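Local coordinates for uncharacterized protein AF_1796 (Archaeoglobus fulgidus, PDB 1VIM) that is of unknown function but probably binds a sugar derivative and may act as an isomerase, at residues 15-20 and 159-164; 22-27 and 142-147. All coordinates share one frame; numbering follows the deposited sequence.

Interaction 1: 15-20 and 159-164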
ATOM      1  N   LEU A  15      29.853  10.000  -5.875  1.00 12.11           N
ATOM      2  CA  LEU A  15      30.239  11.364  -5.486  1.00 13.07           C
ATOM      3  C   LEU A  15      29.793  12.402  -6.511  1.00 12.75           C
ATOM      4  O   LEU A  15      29.318  13.480  -6.127  1.00 12.65           O
ATOM      5  CB  LEU A  15      31.738  11.433  -5.159  1.00 14.55           C
ATOM      6  CG  LEU A  15      32.226  10.458  -4.064  1.00 15.69           C
ATOM      7  CD1 LEU A  15      33.755  10.500  -4.000  1.00 19.21           C
ATOM      8  CD2 LEU A  15      31.651  10.733  -2.670  1.00 18.29           C
ATOM      9  N   ARG A  16      29.874  12.052  -7.795  1.00 11.99           N
ATOM     10  CA  ARG A  16      29.437  12.946  -8.865  1.00 12.23           C
ATOM     11  C   ARG A  16      27.930  13.186  -8.747  1.00 11.63           C
ATOM     12  O   ARG A  16      27.450  14.325  -8.880  1.00 11.86           O
ATOM     13  CB  ARG A  16      29.782  12.352 -10.223  1.00 14.29           C
ATOM     14  CG  ARG A  16      29.307  13.114 -11.431  1.00 19.41           C
ATOM     15  CD  ARG A  16      30.060  12.720 -12.705  1.00 21.85           C
ATOM     16  NE  ARG A  16      31.405  13.238 -12.568  1.00 23.71           N
ATOM     17  CZ  ARG A  16      31.810  14.424 -13.017  1.00 22.21           C
ATOM     18  NH1 ARG A  16      31.012  15.216 -13.745  1.00 24.09           N
ATOM     19  NH2 ARG A  16      33.035  14.802 -12.762  1.00 24.16           N
ATOM     20  N   PHE A  17      27.175  12.123  -8.438  1.00 10.51           N
ATOM     21  CA  PHE A  17      25.748  12.288  -8.257  1.00  9.66           C
ATOM     22  C   PHE A  17      25.446  13.298  -7.126  1.00  9.74           C
ATOM     23  O   PHE A  17      24.599  14.167  -7.272  1.00 10.31           O
ATOM     24  CB  PHE A  17      25.107  10.919  -7.949  1.00  9.63           C
ATOM     25  CG  PHE A  17      23.627  11.010  -7.679  1.00  9.25           C
ATOM     26  CD1 PHE A  17      23.169  11.196  -6.373  1.00 10.41           C
ATOM     27  CD2 PHE A  17      22.699  10.965  -8.710  1.00 10.68           C
ATOM     28  CE1 PHE A  17      21.820  11.309  -6.112  1.00 11.67           C
ATOM     29  CE2 PHE A  17      21.340  11.064  -8.443  1.00 10.57           C
ATOM     30  CZ  PHE A  17      20.901  11.254  -7.130  1.00 11.46           C
ATOM     31  N   LEU A  18      26.146  13.173  -6.005  1.00 10.17           N
ATOM     32  CA  LEU A  18      25.933  14.094  -4.912  1.00 11.83           C
ATOM     33  C   LEU A  18      26.267  15.531  -5.277  1.00 12.14           C
ATOM     34  O   LEU A  18      25.569  16.444  -4.858  1.00 11.68           O
ATOM     35  CB  LEU A  18      26.720  13.649  -3.679  1.00 12.54           C
ATOM     36  CG  LEU A  18      26.324  12.296  -3.091  1.00 12.26           C
ATOM     37  CD1 LEU A  18      27.237  11.921  -1.944  1.00 13.58           C
ATOM     38  CD2 LEU A  18      24.861  12.282  -2.673  1.00 13.18           C
ATOM     39  N   GLU A  19      27.295  15.723  -6.098  1.00 11.69           N
ATOM     40  CA  GLU A  19      27.615  17.069  -6.572  1.00 12.22           C
ATOM     41  C   GLU A  19      26.457  17.612  -7.391  1.00 11.52           C
ATOM     42  O   GLU A  19      26.069  18.757  -7.214  1.00 11.58           O
ATOM     43  CB  GLU A  19      28.900  17.082  -7.411  1.00 13.00           C
ATOM     44  CG  GLU A  19      29.430  18.479  -7.796  1.00 17.60           C
ATOM     45  CD  GLU A  19      28.624  19.246  -8.847  1.00 19.78           C
ATOM     46  OE1 GLU A  19      28.203  18.645  -9.835  1.00 18.68           O
ATOM     47  OE2 GLU A  19      28.424  20.492  -8.695  1.00 23.07           O
ATOM     48  N   VAL A  20      25.900  16.798  -8.278  1.00 10.56           N
ATOM     49  CA  VAL A  20      24.760  17.231  -9.091  1.00 12.35           C
ATOM     50  C   VAL A  20      23.566  17.607  -8.202  1.00 11.75           C
ATOM     51  O   VAL A  20      22.961  18.646  -8.412  1.00 11.32           O
ATOM     52  CB  VAL A  20      24.356  16.174 -10.132  1.00 13.87           C
ATOM     53  CG1 VAL A  20      23.069  16.594 -10.872  1.00 14.66           C
ATOM     54  CG2 VAL A  20      25.487  15.964 -11.095  1.00 15.39           C
ATOM     55  N   GLY A 159      13.937  10.341 -14.212  1.00 12.88           N
ATOM     56  CA  GLY A 159      13.316  11.415 -13.427  1.00 12.61           C
ATOM     57  C   GLY A 159      13.721  11.502 -11.950  1.00 12.00           C
ATOM     58  O   GLY A 159      13.104  12.249 -11.182  1.00 12.52           O
ATOM     59  N   THR A 160      14.772  10.793 -11.556  1.00 10.74           N
ATOM     60  CA  THR A 160      15.316  10.872 -10.196  1.00  9.61           C
ATOM     61  C   THR A 160      15.551  12.292  -9.720  1.00  9.23           C
ATOM     62  O   THR A 160      15.256  12.609  -8.575  1.00  9.53           O
ATOM     63  CB  THR A 160      16.661  10.103 -10.172  1.00  9.20           C
ATOM     64  OG1 THR A 160      16.411   8.690 -10.274  1.00 12.00           O
ATOM     65  CG2 THR A 160      17.401  10.266  -8.839  1.00  9.68           C
ATOM     66  N   MET A 161      16.141  13.131 -10.560  1.00  9.27           N
ATOM     67  CA  MET A 161      16.424  14.483 -10.090  1.00  9.20           C
ATOM     68  C   MET A 161      15.166  15.289  -9.804  1.00  9.48           C
ATOM     69  O   MET A 161      15.115  15.990  -8.801  1.00  9.76           O
ATOM     70  CB  MET A 161      17.337  15.230 -11.052  1.00 10.85           C
ATOM     71  CG  MET A 161      18.058  16.419 -10.422  1.00 14.30           C
ATOM     72  SD  MET A 161      19.048  16.043  -8.930  1.00 15.08           S
ATOM     73  CE  MET A 161      19.861  14.507  -9.524  1.00 15.08           C
ATOM     74  N   PHE A 162      14.151  15.178 -10.655  1.00  9.90           N
ATOM     75  CA  PHE A 162      12.869  15.808 -10.345  1.00  9.52           C
ATOM     76  C   PHE A 162      12.353  15.289  -8.990  1.00  9.11           C
ATOM     77  O   PHE A 162      11.883  16.063  -8.140  1.00  9.96           O
ATOM     78  CB  PHE A 162      11.794  15.516 -11.409  1.00  9.47           C
ATOM     79  CG  PHE A 162      10.416  15.876 -10.938  1.00  9.07           C
ATOM     80  CD1 PHE A 162      10.025  17.219 -10.920  1.00  9.28           C
ATOM     81  CD2 PHE A 162       9.546  14.894 -10.435  1.00  9.57           C
ATOM     82  CE1 PHE A 162       8.766  17.591 -10.424  1.00  9.78           C
ATOM     83  CE2 PHE A 162       8.301  15.254  -9.931  1.00  9.66           C
ATOM     84  CZ  PHE A 162       7.902  16.595  -9.928  1.00  9.88           C
ATOM     85  N   GLU A 163      12.411  13.981  -8.773  1.00  9.34           N
ATOM     86  CA  GLU A 163      11.805  13.408  -7.571  1.00 10.37           C
ATOM     87  C   GLU A 163      12.505  13.900  -6.316  1.00  9.33           C
ATOM     88  O   GLU A 163      11.859  14.338  -5.377  1.00  9.74           O
ATOM     89  CB  GLU A 163      11.854  11.886  -7.640  1.00 11.48           C
ATOM     90  CG  GLU A 163      11.005  11.362  -8.788  1.00 12.31           C
ATOM     91  CD  GLU A 163      11.240   9.933  -9.096  1.00 15.00           C
ATOM     92  OE1 GLU A 163      12.128   9.328  -8.474  1.00 17.29           O
ATOM     93  OE2 GLU A 163      10.536   9.445 -10.013  1.00 16.11           O
ATOM     94  N   LEU A 164      13.836  13.911  -6.321  1.00  9.15           N
ATOM     95  CA  LEU A 164      14.559  14.424  -5.153  1.00 10.41           C
ATOM     96  C   LEU A 164      14.291  15.903  -4.937  1.00  8.97           C
ATOM     97  O   LEU A 164      14.106  16.352  -3.812  1.00 10.07           O
ATOM     98  CB  LEU A 164      16.077  14.216  -5.345  1.00 12.52           C
ATOM     99  CG  LEU A 164      16.546  12.786  -5.303  1.00 13.29           C
ATOM    100  CD1 LEU A 164      18.030  12.749  -5.612  1.00 14.72           C
ATOM    101  CD2 LEU A 164      16.213  12.152  -3.952  1.00 15.55           C
TER

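Interaction 2: 22-27 and 142-147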
ATOM      1  N   SER A  22      23.670  18.732  -5.154  1.00 12.60           N
ATOM      2  CA  SER A  22      24.038  20.032  -4.572  1.00 14.96           C
ATOM      3  C   SER A  22      23.716  21.174  -5.526  1.00 14.55           C
ATOM      4  O   SER A  22      23.108  22.199  -5.131  1.00 15.38           O
ATOM      5  CB  SER A  22      25.529  20.050  -4.267  1.00 16.77           C
ATOM      6  OG  SER A  22      25.781  19.339  -3.089  1.00 21.09           O
ATOM      7  N   GLU A  23      24.075  21.003  -6.792  1.00 13.97           N
ATOM      8  CA  GLU A  23      23.854  22.061  -7.770  1.00 14.95           C
ATOM      9  C   GLU A  23      22.377  22.291  -8.001  1.00 13.86           C
ATOM     10  O   GLU A  23      21.937  23.425  -8.159  1.00 14.72           O
ATOM     11  CB  GLU A  23      24.557  21.714  -9.084  1.00 17.35           C
ATOM     12  CG  GLU A  23      24.444  22.790 -10.156  1.00 21.89           C
ATOM     13  CD  GLU A  23      25.332  23.997  -9.921  1.00 25.93           C
ATOM     14  OE1 GLU A  23      26.079  24.036  -8.917  1.00 27.39           O
ATOM     15  OE2 GLU A  23      25.265  24.918 -10.769  1.00 28.95           O
ATOM     16  N   HIS A  24      21.598  21.212  -8.024  1.00 12.06           N
ATOM     17  CA  HIS A  24      20.160  21.345  -8.220  1.00 12.11           C
ATOM     18  C   HIS A  24      19.447  21.998  -7.056  1.00 11.87           C
ATOM     19  O   HIS A  24      18.481  22.726  -7.280  1.00 12.61           O
ATOM     20  CB  HIS A  24      19.562  19.977  -8.581  1.00 11.49           C
ATOM     21  CG  HIS A  24      19.812  19.614 -10.009  1.00 11.05           C
ATOM     22  ND1 HIS A  24      18.793  19.481 -10.922  1.00 11.49           N
ATOM     23  CD2 HIS A  24      20.966  19.405 -10.686  1.00 12.28           C
ATOM     24  CE1 HIS A  24      19.309  19.193 -12.103  1.00 11.35           C
ATOM     25  NE2 HIS A  24      20.628  19.151 -11.990  1.00 12.28           N
ATOM     26  N   ILE A  25      19.917  21.750  -5.830  1.00 12.77           N
ATOM     27  CA  ILE A  25      19.283  22.412  -4.693  1.00 15.27           C
ATOM     28  C   ILE A  25      19.629  23.900  -4.704  1.00 16.00           C
ATOM     29  O   ILE A  25      18.760  24.734  -4.449  1.00 16.63           O
ATOM     30  CB  ILE A  25      19.684  21.780  -3.353  1.00 17.10           C
ATOM     31  CG1 ILE A  25      19.398  20.282  -3.312  1.00 18.86           C
ATOM     32  CG2 ILE A  25      18.940  22.477  -2.196  1.00 19.33           C
ATOM     33  CD1 ILE A  25      20.278  19.542  -2.203  1.00 20.73           C
ATOM     34  N   LYS A  26      20.876  24.225  -5.026  1.00 16.28           N
ATOM     35  CA  LYS A  26      21.242  25.632  -5.207  1.00 18.49           C
ATOM     36  C   LYS A  26      20.380  26.288  -6.294  1.00 17.48           C
ATOM     37  O   LYS A  26      19.911  27.437  -6.127  1.00 17.63           O
ATOM     38  CB  LYS A  26      22.737  25.729  -5.516  1.00 20.98           C
ATOM     39  CG  LYS A  26      23.574  25.357  -4.295  1.00 25.40           C
ATOM     40  CD  LYS A  26      25.065  25.461  -4.528  1.00 29.89           C
ATOM     41  CE  LYS A  26      25.822  25.163  -3.254  1.00 33.10           C
ATOM     42  NZ  LYS A  26      26.584  26.355  -2.760  1.00 35.05           N
ATOM     43  N   ASN A  27      20.155  25.571  -7.394  1.00 16.35           N
ATOM     44  CA  ASN A  27      19.322  26.077  -8.484  1.00 16.16           C
ATOM     45  C   ASN A  27      17.905  26.374  -8.019  1.00 15.39           C
ATOM     46  O   ASN A  27      17.325  27.403  -8.367  1.00 17.07           O
ATOM     47  CB  ASN A  27      19.304  25.111  -9.675  1.00 17.08           C
ATOM     48  CG  ASN A  27      18.491  25.646 -10.845  1.00 17.88           C
ATOM     49  OD1 ASN A  27      18.906  26.620 -11.489  1.00 19.98           O
ATOM     50  ND2 ASN A  27      17.347  25.017 -11.131  1.00 18.17           N
ATOM     51  N   GLY A 142      13.470  19.042 -13.022  1.00 15.91           N
ATOM     52  CA  GLY A 142      14.433  17.967 -12.908  1.00 17.19           C
ATOM     53  C   GLY A 142      15.705  18.391 -13.619  1.00 18.14           C
ATOM     54  O   GLY A 142      16.706  18.634 -12.989  1.00 19.33           O
ATOM     55  N   LYS A 143      15.642  18.470 -14.941  1.00 19.49           N
ATOM     56  CA  LYS A 143      16.776  18.924 -15.756  1.00 18.98           C
ATOM     57  C   LYS A 143      16.848  20.456 -15.815  1.00 19.80           C
ATOM     58  O   LYS A 143      15.821  21.146 -16.002  1.00 21.03           O
ATOM     59  CB  LYS A 143      16.651  18.347 -17.163  1.00 19.49           C
ATOM     60  CG  LYS A 143      17.846  18.697 -18.069  1.00 19.98           C
ATOM     61  CD  LYS A 143      17.566  18.354 -19.532  1.00 21.64           C
ATOM     62  CE  LYS A 143      16.977  19.527 -20.307  1.00 22.57           C
ATOM     63  NZ  LYS A 143      17.811  20.774 -20.394  1.00 22.27           N
ATOM     64  N   MET A 144      18.052  20.999 -15.673  1.00 19.74           N
ATOM     65  CA  MET A 144      18.274  22.446 -15.786  1.00 20.57           C
ATOM     66  C   MET A 144      18.530  22.863 -17.222  1.00 20.59           C
ATOM     67  O   MET A 144      18.879  22.029 -18.051  1.00 18.90           O
ATOM     68  CB  MET A 144      19.428  22.872 -14.908  1.00 22.29           C
ATOM     69  CG  MET A 144      19.085  22.699 -13.454  1.00 26.08           C
ATOM     70  SD  MET A 144      20.409  23.085 -12.367  1.00 31.68           S
ATOM     71  CE  MET A 144      21.713  22.265 -13.044  1.00 31.19           C
ATOM     72  N   LYS A 145      18.344  24.159 -17.484  1.00 21.21           N
ATOM     73  CA  LYS A 145      18.502  24.763 -18.804  1.00 21.78           C
ATOM     74  C   LYS A 145      19.833  24.351 -19.444  1.00 20.17           C
ATOM     75  O   LYS A 145      19.877  23.933 -20.610  1.00 20.93           O
ATOM     76  CB  LYS A 145      18.378  26.302 -18.672  1.00 23.01           C
ATOM     77  CG  LYS A 145      19.012  27.134 -19.788  1.00 26.63           C
ATOM     78  N   GLN A 146      20.899  24.431 -18.653  1.00 18.75           N
ATOM     79  CA  GLN A 146      22.252  24.211 -19.152  1.00 17.50           C
ATOM     80  C   GLN A 146      22.629  22.724 -19.238  1.00 15.96           C
ATOM     81  O   GLN A 146      23.719  22.401 -19.724  1.00 15.34           O
ATOM     82  CB  GLN A 146      23.273  24.964 -18.278  1.00 19.15           C
ATOM     83  CG  GLN A 146      23.469  24.390 -16.830  1.00 23.63           C
ATOM     84  CD  GLN A 146      24.450  25.197 -15.943  1.00 27.53           C
ATOM     85  OE1 GLN A 146      25.056  24.641 -15.020  1.00 31.28           O
ATOM     86  NE2 GLN A 146      24.596  26.485 -16.216  1.00 30.03           N
ATOM     87  N   GLU A 147      21.767  21.823 -18.757  1.00 14.09           N
ATOM     88  CA  GLU A 147      22.087  20.390 -18.774  1.00 12.96           C
ATOM     89  C   GLU A 147      21.559  19.633 -19.983  1.00 12.84           C
ATOM     90  O   GLU A 147      20.452  19.885 -20.424  1.00 15.18           O
ATOM     91  CB  GLU A 147      21.519  19.712 -17.532  1.00 12.64           C
ATOM     92  CG  GLU A 147      22.265  20.026 -16.247  1.00 12.62           C
ATOM     93  CD  GLU A 147      21.575  19.451 -15.029  1.00 11.48           C
ATOM     94  OE1 GLU A 147      20.332  19.410 -15.003  1.00 12.51           O
ATOM     95  OE2 GLU A 147      22.291  19.016 -14.102  1.00 14.66           O
TER
HETATM   96  O   HOH W   1      26.987  25.387 -13.220  1.00 29.82           O

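Interaction 1: 15-20 and 159-164
Phe17 and Val20 of helix 12-31 meet Thr160, Met161 and Leu164 at the start of helix 160-181, so the N-terminal helix packs against a helix of the SIS domain, the fold built round a parallel sheet with helices beside it. The two short helical segments cross at -54°, with their axes 12.3 Å apart at closest approach, and side chains alone bridge the gap. No hydrogen bond joins them.

Phe17 CG stands anti to the backbone N (chi1 177°), and the ring projects far enough for its outer end to reach the other helix. Leu164 CD1 lies at the ring edge, near its plane, 3.6 Å from Phe17 CZ, the two side chains approaching tip to tip. At the same edge the Thr160 methyl, CG2, sits 4.0 Å from Phe17 CZ and just as near CE2. An alanine at Phe17 would probably open a gap here, with Leu164 CD1 and Thr160 CG2 deprived of their ring neighbour.

Polar bonds at this helix start lead elsewhere. The Thr160 hydroxyl takes no part in the ring contact: OG1 is hydrogen-bonded to Pro157 O and to Arg68 NH2 of the second subunit. On the other helix Phe17 also packs against Ala172 of the second subunit and against Leu155 of helix 149-155.

The methionine contacts complete the apolar patch. The Met161 chain bends at chi2 and at chi3, and its terminal methyl CE comes 3.9 Å from Phe17 CE2 and lies 4.1 Å from Val20 CG1.

Interaction 2: 22-27 and 142-147
His24 is gripped from two directions, by the thioether of Met144 over one ring face and by the carboxylate of Glu147 at the edge. Its CG lies anti to the carbonyl carbon (chi1 -78°), and the ring reaches from helix 12-31 to the loop between strand 136-139 and helix 149-155. Met144 SD sits 4.0 Å from the centroid of the His24 ring, almost straight above it, a sulfur-aromatic contact. Met144 CG adds a CH-pi contact over the same face, and the bend at chi3 brings CE within 3.5 Å of His24 NE2. Asn27 slides past Met144 in the opposite direction, its CB and CG both 3.5 Å from Met144 SD.

His24 and Glu147 meet tip to tip, with ring and carboxylate planes 37° apart. His24 NE2 donates to Glu147 OE2 at 2.7 Å and a nearly straight 167°; OE2 lies near the His24 ring plane, and the donor comes from the syn side, tilted out of the carboxylate plane. The other oxygen, Glu147 OE1, takes Met144 N at 2.9 Å across a type I turn, while Lys143 NZ bonds to the backbone O of both Met144 and Glu147. Farther out, a water donates to Glu23 OE2 and Gln146 OE1.

With a bond on each oxygen, one of them from the Met144 N-H, the Glu147 carboxylate is probably restrained in its rotation and would in turn steady the imidazole.

How the interactions relate
The two interactions lie side by side, their centres about 9 Å apart, and share helix 12-31, whose successive turns serve 159-164 and then 142-147. Along the chain the order is 15-20, 22-27, 142-147, 159-164, so interaction 2 falls within the span that interaction 1 brackets, with the whole parallel sheet between the two early and the two late segments. They touch directly: Met161 CG packs 3.2 Å from His24 ND1, and Val20 CG1 lies 4.1 Å from Glu147 OE2. Together they join the N-terminal helix 12-31 to helix 160-181 and to the loop that follows strand 136-139, and both border the second subunit.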